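Local coordinates for protein uracil-dna glycosylase (Deinococcus radiodurans, PDB 4UQM) that belongs to the uracil-DNA glycosylase superfamily and folds round a four-stranded parallel beta sheet flanked by helices, here with DNA bound, at residues I181-Y186 with T218-K223; V77-Q82 with G93-V98; K189-I194 with H199-S204. The protein carries 1 engineered substitution. All coordinates share one frame; numbering follows the deposited sequence.

Contact 1: residues I181-Y186 with T218-K223. With nucleotides of chain B.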
loop_
_atom_site.group_PDB
_atom_site.type_symbol
_atom_site.label_atom_id
_atom_site.label_comp_id
_atom_site.label_asym_id
_atom_site.label_seq_id
_atom_site.Cartn_x
_atom_site.Cartn_y
_atom_site.Cartn_z
ATOM N N ILE A 181 4.391 -6.556 4.655
ATOM C CA ILE A 181 3.123 -7.285 4.821
ATOM C C ILE A 181 2.472 -7.405 3.449
ATOM O O ILE A 181 2.064 -6.427 2.859
ATOM C CB ILE A 181 2.151 -6.549 5.803
ATOM C CG1 ILE A 181 2.831 -6.317 7.164
ATOM C CG2 ILE A 181 0.818 -7.283 5.915
ATOM C CD1 ILE A 181 1.966 -5.432 8.066
ATOM N N LEU A 182 2.401 -8.659 2.953
ATOM C CA LEU A 182 1.932 -8.933 1.580
ATOM C C LEU A 182 0.555 -9.542 1.719
ATOM O O LEU A 182 0.409 -10.702 2.173
ATOM C CB LEU A 182 2.922 -9.868 0.881
ATOM C CG LEU A 182 4.392 -9.387 0.917
ATOM C CD1 LEU A 182 5.272 -10.392 0.154
ATOM C CD2 LEU A 182 4.542 -7.979 0.354
ATOM N N TRP A 183 -0.463 -8.779 1.311
ATOM C CA TRP A 183 -1.846 -9.206 1.406
ATOM C C TRP A 183 -2.398 -9.563 0.042
ATOM O O TRP A 183 -2.711 -8.664 -0.749
ATOM C CB TRP A 183 -2.720 -8.087 2.009
ATOM C CG TRP A 183 -2.532 -7.988 3.542
ATOM C CD1 TRP A 183 -2.063 -8.954 4.397
ATOM C CD2 TRP A 183 -2.887 -6.870 4.353
ATOM N NE1 TRP A 183 -2.113 -8.497 5.714
ATOM C CE2 TRP A 183 -2.614 -7.213 5.692
ATOM C CE3 TRP A 183 -3.425 -5.615 4.086
ATOM C CZ2 TRP A 183 -2.866 -6.300 6.733
ATOM C CZ3 TRP A 183 -3.648 -4.739 5.116
ATOM C CH2 TRP A 183 -3.347 -5.076 6.397
ATOM N N GLY A 184 -2.561 -10.862 -0.191
ATOM C CA GLY A 184 -3.152 -11.383 -1.410
ATOM C C GLY A 184 -2.143 -11.990 -2.362
ATOM O O GLY A 184 -0.926 -11.718 -2.311
ATOM N N SER A 185 -2.671 -12.784 -3.289
ATOM C CA SER A 185 -1.811 -13.514 -4.197
ATOM C C SER A 185 -0.968 -12.589 -5.087
ATOM O O SER A 185 0.190 -12.882 -5.388
ATOM C CB SER A 185 -2.644 -14.447 -5.049
ATOM O OG SER A 185 -3.316 -15.416 -4.227
ATOM N N TYR A 186 -1.576 -11.503 -5.553
ATOM C CA TYR A 186 -0.813 -10.597 -6.449
ATOM C C TYR A 186 0.307 -9.862 -5.693
ATOM O O TYR A 186 1.459 -9.809 -6.188
ATOM C CB TYR A 186 -1.763 -9.624 -7.173
ATOM C CG TYR A 186 -2.552 -10.365 -8.246
ATOM C CD1 TYR A 186 -3.740 -11.022 -7.964
ATOM C CD2 TYR A 186 -2.030 -10.533 -9.538
ATOM C CE1 TYR A 186 -4.396 -11.744 -8.910
ATOM C CE2 TYR A 186 -2.663 -11.276 -10.489
ATOM C CZ TYR A 186 -3.837 -11.914 -10.166
ATOM O OH TYR A 186 -4.500 -12.671 -11.108
ATOM N N THR A 218 -4.259 -14.314 11.193
ATOM C CA THR A 218 -2.872 -14.295 10.800
ATOM C C THR A 218 -2.021 -13.311 11.634
ATOM O O THR A 218 -0.786 -13.338 11.554
ATOM C CB THR A 218 -2.719 -13.987 9.307
ATOM O OG1 THR A 218 -3.355 -12.740 8.996
ATOM C CG2 THR A 218 -3.350 -15.142 8.492
ATOM N N ARG A 219 -2.672 -12.479 12.444
ATOM C CA ARG A 219 -1.957 -11.605 13.420
ATOM C C ARG A 219 -0.809 -10.798 12.857
ATOM O O ARG A 219 0.256 -10.768 13.427
ATOM C CB ARG A 219 -1.464 -12.480 14.573
ATOM C CG ARG A 219 -2.615 -13.138 15.310
ATOM C CD ARG A 219 -2.233 -13.582 16.727
ATOM N NE ARG A 219 -2.127 -12.391 17.583
ATOM C CZ ARG A 219 -1.713 -12.304 18.835
ATOM N NH1 ARG A 219 -1.371 -13.372 19.541
ATOM N NH2 ARG A 219 -1.662 -11.100 19.394
ATOM N N PRO A 220 -1.034 -10.087 11.756
ATOM C CA PRO A 220 0.097 -9.425 11.118
ATOM C C PRO A 220 0.583 -8.202 11.939
ATOM O O PRO A 220 1.727 -7.789 11.825
ATOM C CB PRO A 220 -0.481 -9.019 9.772
ATOM C CG PRO A 220 -1.940 -8.819 10.035
ATOM C CD PRO A 220 -2.293 -9.895 11.002
ATOM N N PHE A 221 -0.317 -7.600 12.697
ATOM C CA PHE A 221 -0.063 -6.300 13.369
ATOM C C PHE A 221 0.853 -6.514 14.584
ATOM O O PHE A 221 1.878 -5.808 14.762
ATOM C CB PHE A 221 -1.383 -5.604 13.690
ATOM C CG PHE A 221 -2.310 -5.508 12.504
ATOM C CD1 PHE A 221 -2.026 -4.635 11.434
ATOM C CD2 PHE A 221 -3.397 -6.349 12.409
ATOM C CE1 PHE A 221 -2.835 -4.580 10.310
ATOM C CE2 PHE A 221 -4.233 -6.285 11.265
ATOM C CZ PHE A 221 -3.911 -5.416 10.221
ATOM N N SER A 222 0.559 -7.556 15.354
ATOM C CA SER A 222 1.420 -7.915 16.458
ATOM C C SER A 222 2.746 -8.498 15.980
ATOM O O SER A 222 3.792 -8.205 16.552
ATOM C CB SER A 222 0.728 -8.867 17.423
ATOM O OG SER A 222 0.386 -10.058 16.777
ATOM N N LYS A 223 2.702 -9.348 14.962
ATOM C CA LYS A 223 3.943 -9.885 14.402
ATOM C C LYS A 223 4.839 -8.752 13.913
ATOM O O LYS A 223 6.035 -8.748 14.169
ATOM C CB LYS A 223 3.657 -10.872 13.271
ATOM C CG LYS A 223 3.090 -12.175 13.764
ATOM C CD LYS A 223 2.633 -13.032 12.618
ATOM C CE LYS A 223 2.080 -14.362 13.089
ATOM N NZ LYS A 223 1.289 -14.997 12.008
ATOM P P DT B 11 -6.272 -13.442 -2.460
ATOM O OP1 DT B 11 -5.634 -13.438 -1.130
ATOM O OP2 DT B 11 -5.482 -12.968 -3.636
ATOM O "O5'" DT B 11 -6.683 -14.963 -2.780
ATOM C "C5'" DT B 11 -7.010 -15.832 -1.673
ATOM C "C4'" DT B 11 -7.164 -17.222 -2.248
ATOM O "O4'" DT B 11 -8.385 -17.295 -3.036
ATOM C "C3'" DT B 11 -6.021 -17.625 -3.184
ATOM O "O3'" DT B 11 -5.922 -19.042 -3.108
ATOM C "C2'" DT B 11 -6.623 -17.453 -4.562
ATOM C "C1'" DT B 11 -8.069 -17.858 -4.269
ATOM N N1 DT B 11 -9.082 -17.475 -5.262
ATOM C C2 DT B 11 -10.090 -18.380 -5.513
ATOM O O2 DT B 11 -10.226 -19.411 -4.880
ATOM N N3 DT B 11 -10.964 -18.001 -6.496
ATOM C C4 DT B 11 -10.923 -16.833 -7.246
ATOM O O4 DT B 11 -11.787 -16.610 -8.083
ATOM C C5 DT B 11 -9.838 -15.941 -6.940
ATOM C C7 DT B 11 -9.722 -14.653 -7.698
ATOM C C6 DT B 11 -8.984 -16.296 -5.975
HETATM O O HOH W 1 -1.934 -10.910 7.378
#
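In the hydrophobic layer between the central parallel sheet and helix 220-230, I181 and W183 of strand 179-183 meet P220 and F221 in the first turn of that helix. The indole of W183 reaches across with the outer end of its six-membered ring: CZ2 lies 3.7 Å from F221 CZ, and CH2 is close behind. F221 CE1 sits at the indole edge, in its plane, and P220 CG approaches the same rim. The two side chains cross at about a right angle, but the rings, with planes at 72°, form an oblique pair. P220 serves twice, its CG resting over the margin of one face of F221 and its CB 4.4 Å from I181 CG2. I181 CG2 also covers the rim of one indole face. With CG anti to its carbonyl carbon (chi1 -77°), W183 swings its ring toward the helix although its CB does not point there. The polar edge of the indole is bridged by a water, which accepts from W183 NE1 at 2.9 Å and donates to T218 OG1 at 2.8 Å; T218 OG1 is in turn hydrogen-bonded to F215 O. K223 NZ donates to T218 O at 2.7 Å, tilted out of the carbonyl plane, tying the first helical turn back to the preceding loop. Beyond the packing, past G184, the chain turns to the DNA: S185 N donates to OP2 of the thymidine-5'-monophosphate DT11 of chain B at 2.8 Å, nearly straight (175°). Helices packed on a parallel sheet through large apolar side chains, with the DNA phosphate met just past the end of strand 179-183, fit the alpha/beta/alpha fold of the uracil-DNA glycosylase superfamily.

Contact 2: residues V77-Q82 with G93-V98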
loop_
_atom_site.group_PDB
_atom_site.type_symbol
_atom_site.label_atom_id
_atom_site.label_comp_id
_atom_site.label_asym_id
_atom_site.label_seq_id
_atom_site.Cartn_x
_atom_site.Cartn_y
_atom_site.Cartn_z
ATOM N N VAL A 77 7.359 -0.112 7.756
ATOM C CA VAL A 77 6.427 -1.197 7.410
ATOM C C VAL A 77 5.903 -0.908 6.029
ATOM O O VAL A 77 5.595 0.259 5.717
ATOM C CB VAL A 77 5.238 -1.269 8.396
ATOM C CG1 VAL A 77 4.242 -2.367 7.984
ATOM C CG2 VAL A 77 5.729 -1.479 9.835
ATOM N N LEU A 78 5.905 -1.912 5.158
ATOM C CA LEU A 78 5.341 -1.752 3.845
ATOM C C LEU A 78 4.168 -2.711 3.740
ATOM O O LEU A 78 4.351 -3.885 3.801
ATOM C CB LEU A 78 6.399 -2.021 2.755
ATOM C CG LEU A 78 5.987 -1.699 1.312
ATOM C CD1 LEU A 78 7.205 -1.544 0.437
ATOM C CD2 LEU A 78 5.058 -2.783 0.738
ATOM N N ILE A 79 2.968 -2.158 3.643
ATOM C CA ILE A 79 1.740 -2.909 3.427
ATOM C C ILE A 79 1.481 -2.943 1.937
ATOM O O ILE A 79 1.455 -1.902 1.300
ATOM C CB ILE A 79 0.515 -2.357 4.204
ATOM C CG1 ILE A 79 0.738 -2.633 5.682
ATOM C CG2 ILE A 79 -0.822 -2.900 3.726
ATOM C CD1 ILE A 79 -0.305 -2.064 6.592
ATOM N N LEU A 80 1.286 -4.132 1.366
ATOM C CA LEU A 80 1.039 -4.261 -0.055
ATOM C C LEU A 80 -0.244 -5.039 -0.306
ATOM O O LEU A 80 -0.334 -6.219 0.034
ATOM C CB LEU A 80 2.211 -4.962 -0.735
ATOM C CG LEU A 80 2.237 -4.946 -2.266
ATOM C CD1 LEU A 80 2.338 -3.545 -2.797
ATOM C CD2 LEU A 80 3.284 -5.807 -2.869
ATOM N N GLY A 81 -1.257 -4.321 -0.798
ATOM C CA GLY A 81 -2.484 -4.942 -1.297
ATOM C C GLY A 81 -2.427 -5.221 -2.788
ATOM O O GLY A 81 -1.346 -5.257 -3.410
ATOM N N GLN A 82 -3.607 -5.516 -3.320
ATOM C CA GLN A 82 -3.742 -5.900 -4.708
ATOM C C GLN A 82 -3.809 -4.713 -5.671
ATOM O O GLN A 82 -2.948 -4.551 -6.562
ATOM C CB GLN A 82 -4.966 -6.832 -4.825
ATOM C CG GLN A 82 -5.282 -7.249 -6.265
ATOM C CD GLN A 82 -6.504 -8.107 -6.364
ATOM O OE1 GLN A 82 -6.459 -9.296 -6.032
ATOM N NE2 GLN A 82 -7.590 -7.532 -6.851
ATOM N N GLY A 93 -5.121 6.732 -3.025
ATOM C CA GLY A 93 -3.685 6.510 -3.123
ATOM C C GLY A 93 -3.010 5.973 -1.881
ATOM O O GLY A 93 -1.883 5.598 -1.952
ATOM N N LEU A 94 -3.694 5.886 -0.747
ATOM C CA LEU A 94 -3.139 5.167 0.415
ATOM C C LEU A 94 -3.962 3.898 0.505
ATOM O O LEU A 94 -5.154 3.957 0.712
ATOM C CB LEU A 94 -3.325 5.956 1.729
ATOM C CG LEU A 94 -2.652 7.291 1.910
ATOM C CD1 LEU A 94 -2.921 7.775 3.325
ATOM C CD2 LEU A 94 -1.207 7.114 1.645
ATOM N N SER A 95 -3.310 2.749 0.286
ATOM C CA SER A 95 -4.055 1.511 0.216
ATOM C C SER A 95 -4.923 1.291 1.444
ATOM O O SER A 95 -4.501 1.501 2.589
ATOM C CB SER A 95 -3.161 0.319 -0.060
ATOM O OG SER A 95 -2.262 0.021 1.005
ATOM N N PHE A 96 -6.140 0.828 1.173
ATOM C CA PHE A 96 -7.163 0.516 2.168
ATOM C C PHE A 96 -7.847 1.686 2.826
ATOM O O PHE A 96 -8.887 1.491 3.478
ATOM C CB PHE A 96 -6.647 -0.465 3.216
ATOM C CG PHE A 96 -6.128 -1.740 2.600
ATOM C CD1 PHE A 96 -7.054 -2.697 2.147
ATOM C CD2 PHE A 96 -4.792 -1.978 2.333
ATOM C CE1 PHE A 96 -6.646 -3.828 1.500
ATOM C CE2 PHE A 96 -4.389 -3.137 1.674
ATOM C CZ PHE A 96 -5.322 -4.078 1.247
ATOM N N SER A 97 -7.306 2.904 2.677
ATOM C CA SER A 97 -7.839 4.076 3.370
ATOM C C SER A 97 -9.026 4.696 2.609
ATOM O O SER A 97 -9.098 4.680 1.380
ATOM C CB SER A 97 -6.749 5.123 3.485
ATOM O OG SER A 97 -7.079 6.237 4.284
ATOM N N VAL A 98 -9.937 5.294 3.357
ATOM C CA VAL A 98 -10.941 6.174 2.779
ATOM C C VAL A 98 -10.928 7.492 3.536
ATOM O O VAL A 98 -10.562 7.566 4.723
ATOM C CB VAL A 98 -12.355 5.532 2.751
ATOM C CG1 VAL A 98 -12.368 4.343 1.824
ATOM C CG2 VAL A 98 -12.857 5.094 4.111
#
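The phenyl ring of F96 meets strand 77-81 obliquely, with G81 CA and I79 CG2 meeting its CZ and CE2 atoms. F96 CZ lies 3.9 Å from G81 CA, and F96 CE2 comes within 4.1 Å of I79 CG2. Two aromatic neighbours belong to its surroundings: W183 packs edge-to-face with it, and the ring of H206 meets it with planes at about 45°. G81 offers only backbone here, so the ring can come right up to the strand. The methyl of I79 is set for this meeting by its torsion: CG2 stands opposite the backbone N, which places it against F96 CE2. F96 is delivered by a type II beta turn from L94 to S97, closed by S97 N to L94 O at 3.1 Å; F96 occupies its third position with a positive phi (74°). The residue before it, S95, also faces the strand, yet its OG is 4.2 Å from I79 O, too long for a bond, and finds its partner in L141 O on the neighbouring strand 138-142. No hydrogen bond joins the two segments. The contact is thus held by van der Waals packing of a phenyl ring on a methyl and a bare alpha carbon, while the buried hydroxyl of S95 is satisfied from the sheet's edge strand and does not draw on strand 77-81.

Contact 3: residues K189-I194 with H199-S204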
loop_
_atom_site.group_PDB
_atom_site.type_symbol
_atom_site.label_atom_id
_atom_site.label_comp_id
_atom_site.label_asym_id
_atom_site.label_seq_id
_atom_site.Cartn_x
_atom_site.Cartn_y
_atom_site.Cartn_z
ATOM N N LYS A 189 3.487 -12.069 -5.040
ATOM C CA LYS A 189 4.468 -12.264 -6.120
ATOM C C LYS A 189 5.767 -11.482 -5.853
ATOM O O LYS A 189 6.800 -11.839 -6.418
ATOM C CB LYS A 189 3.869 -11.854 -7.477
ATOM C CG LYS A 189 2.649 -12.637 -7.890
ATOM C CD LYS A 189 2.195 -12.413 -9.318
ATOM C CE LYS A 189 0.908 -13.185 -9.597
ATOM N NZ LYS A 189 0.967 -14.612 -9.279
ATOM N N LYS A 190 5.711 -10.450 -5.002
ATOM C CA LYS A 190 6.904 -9.625 -4.681
ATOM C C LYS A 190 7.858 -10.325 -3.691
ATOM O O LYS A 190 8.977 -9.837 -3.439
ATOM C CB LYS A 190 6.529 -8.281 -4.051
ATOM C CG LYS A 190 5.523 -7.426 -4.738
ATOM C CD LYS A 190 5.955 -7.007 -6.054
ATOM C CE LYS A 190 5.089 -5.850 -6.552
ATOM N NZ LYS A 190 5.239 -5.793 -8.003
ATOM N N LYS A 191 7.411 -11.433 -3.080
ATOM C CA LYS A 191 8.197 -12.021 -1.968
ATOM C C LYS A 191 9.648 -12.300 -2.313
ATOM O O LYS A 191 10.508 -12.024 -1.516
ATOM C CB LYS A 191 7.529 -13.288 -1.448
ATOM C CG LYS A 191 8.235 -13.890 -0.248
ATOM C CD LYS A 191 7.476 -15.113 0.194
ATOM C CE LYS A 191 8.166 -15.842 1.317
ATOM N NZ LYS A 191 7.506 -17.180 1.386
ATOM N N LYS A 192 9.914 -12.842 -3.503
ATOM C CA LYS A 192 11.271 -13.128 -3.942
ATOM C C LYS A 192 12.236 -11.941 -4.008
ATOM O O LYS A 192 13.456 -12.129 -3.971
ATOM C CB LYS A 192 11.267 -13.849 -5.314
ATOM C CG LYS A 192 10.780 -13.013 -6.482
ATOM C CD LYS A 192 11.090 -13.652 -7.833
ATOM C CE LYS A 192 12.425 -13.132 -8.370
ATOM N NZ LYS A 192 12.923 -13.768 -9.608
ATOM N N LEU A 193 11.676 -10.731 -4.082
ATOM C CA LEU A 193 12.499 -9.522 -4.139
ATOM C C LEU A 193 12.995 -9.117 -2.761
ATOM O O LEU A 193 13.876 -8.244 -2.670
ATOM C CB LEU A 193 11.659 -8.355 -4.700
ATOM C CG LEU A 193 11.128 -8.576 -6.116
ATOM C CD1 LEU A 193 10.269 -7.392 -6.527
ATOM C CD2 LEU A 193 12.220 -8.905 -7.103
ATOM N N ILE A 194 12.373 -9.633 -1.692
ATOM C CA ILE A 194 12.706 -9.231 -0.331
ATOM C C ILE A 194 13.841 -10.131 0.232
ATOM O O ILE A 194 13.638 -11.152 0.857
ATOM C CB ILE A 194 11.470 -9.158 0.562
ATOM C CG1 ILE A 194 10.425 -8.213 -0.090
ATOM C CG2 ILE A 194 11.871 -8.627 1.936
ATOM C CD1 ILE A 194 9.031 -8.540 0.286
ATOM N N HIS A 199 15.327 -7.788 6.963
ATOM C CA HIS A 199 13.914 -7.568 6.719
ATOM C C HIS A 199 13.064 -8.777 7.131
ATOM O O HIS A 199 13.586 -9.853 7.317
ATOM C CB HIS A 199 13.679 -7.192 5.261
ATOM C CG HIS A 199 14.426 -5.962 4.855
ATOM N ND1 HIS A 199 14.615 -4.914 5.725
ATOM C CD2 HIS A 199 15.047 -5.608 3.708
ATOM C CE1 HIS A 199 15.329 -3.976 5.147
ATOM N NE2 HIS A 199 15.595 -4.365 3.917
ATOM N N VAL A 200 11.760 -8.556 7.265
ATOM C CA VAL A 200 10.793 -9.574 7.661
ATOM C C VAL A 200 9.655 -9.531 6.702
ATOM O O VAL A 200 9.163 -8.451 6.370
ATOM C CB VAL A 200 10.311 -9.341 9.113
ATOM C CG1 VAL A 200 9.175 -10.280 9.511
ATOM C CG2 VAL A 200 11.462 -9.478 10.120
ATOM N N VAL A 201 9.161 -10.693 6.301
ATOM C CA VAL A 201 7.999 -10.820 5.455
ATOM C C VAL A 201 6.882 -11.538 6.199
ATOM O O VAL A 201 7.088 -12.601 6.803
ATOM C CB VAL A 201 8.304 -11.571 4.166
ATOM C CG1 VAL A 201 7.066 -11.661 3.291
ATOM C CG2 VAL A 201 9.439 -10.861 3.440
ATOM N N ILE A 202 5.707 -10.915 6.159
ATOM C CA ILE A 202 4.480 -11.492 6.651
ATOM C C ILE A 202 3.529 -11.575 5.474
ATOM O O ILE A 202 3.329 -10.585 4.766
ATOM C CB ILE A 202 3.896 -10.609 7.775
ATOM C CG1 ILE A 202 4.849 -10.583 8.939
ATOM C CG2 ILE A 202 2.523 -11.142 8.206
ATOM C CD1 ILE A 202 4.573 -9.483 9.953
ATOM N N GLU A 203 2.939 -12.746 5.229
ATOM C CA GLU A 203 2.098 -12.900 4.061
ATOM C C GLU A 203 0.823 -13.609 4.431
ATOM O O GLU A 203 0.809 -14.506 5.273
ATOM C CB GLU A 203 2.852 -13.567 2.901
ATOM C CG GLU A 203 3.214 -14.978 3.101
ATOM C CD GLU A 203 4.122 -15.489 1.980
ATOM O OE1 GLU A 203 3.910 -15.175 0.792
ATOM O OE2 GLU A 203 5.126 -16.073 2.307
ATOM N N SER A 204 -0.243 -13.240 3.732
ATOM C CA SER A 204 -1.536 -13.903 3.919
ATOM C C SER A 204 -2.442 -13.624 2.753
ATOM O O SER A 204 -2.077 -12.906 1.825
ATOM C CB SER A 204 -2.257 -13.417 5.196
ATOM O OG SER A 204 -2.735 -12.096 5.055
#
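K191 and E203 cross at about a right angle, the extended lysine running across the oxygen end of the glutamate. K191 CG is anti to its backbone N (chi1 -176°) and the rest of the chain runs out straight, bringing NZ 2.8 Å from E203 OE2 in a salt bridge that uses the syn lone pair of that oxygen. K191 CD also lies close, 3.3 Å from E203 OE2, so the chain flanks the carboxylate before NZ bonds to it. Nearer its root, K191 CG stands 4.3 Å from V201 CG1. I194 crosses V201 obliquely, its CG2 packing at 3.6 Å on V201 CG2, with CB and CD1 touching the same methyl. Against H199 the isoleucine stands at roughly a right angle, and I194 CG2 meets H199 CB at 4.0 Å. The imidazole itself is engaged on both nitrogens by others, NE2 with N172 O and ND1 with V178 N. The loop thus covers edge strand 200-204 with apolar methyls at one end and an ion pair at the other. E203 OE1 holds a second salt bridge to R188 NE; with a cation on each oxygen, the carboxylate is probably kept ionised and its rotation restrained.

Overall arrangement
All three contacts sit on one sheet, on the adjacent strands 77-81, 179-183 and 200-204. Contact 1 supplies the middle strand: I181 N lies 2.8 Å from L78 O of contact 2, and L182 N lies 2.8 Å from I202 O of contact 3, both probable hydrogen bonds. W183 touches both neighbours, its CE3 3.6 Å from F96 CE2 and its CD1 3.3 Å from S204 OG. The centre of contact 1 is about 12 Å from that of contact 2 and about 10 Å from that of contact 3. Segment 181-186 of contact 1 also holds the phosphate of DT11 of chain B through S185 N, while the nearest atoms of contacts 2 and 3 come within about 4 and 5 Å of the DNA.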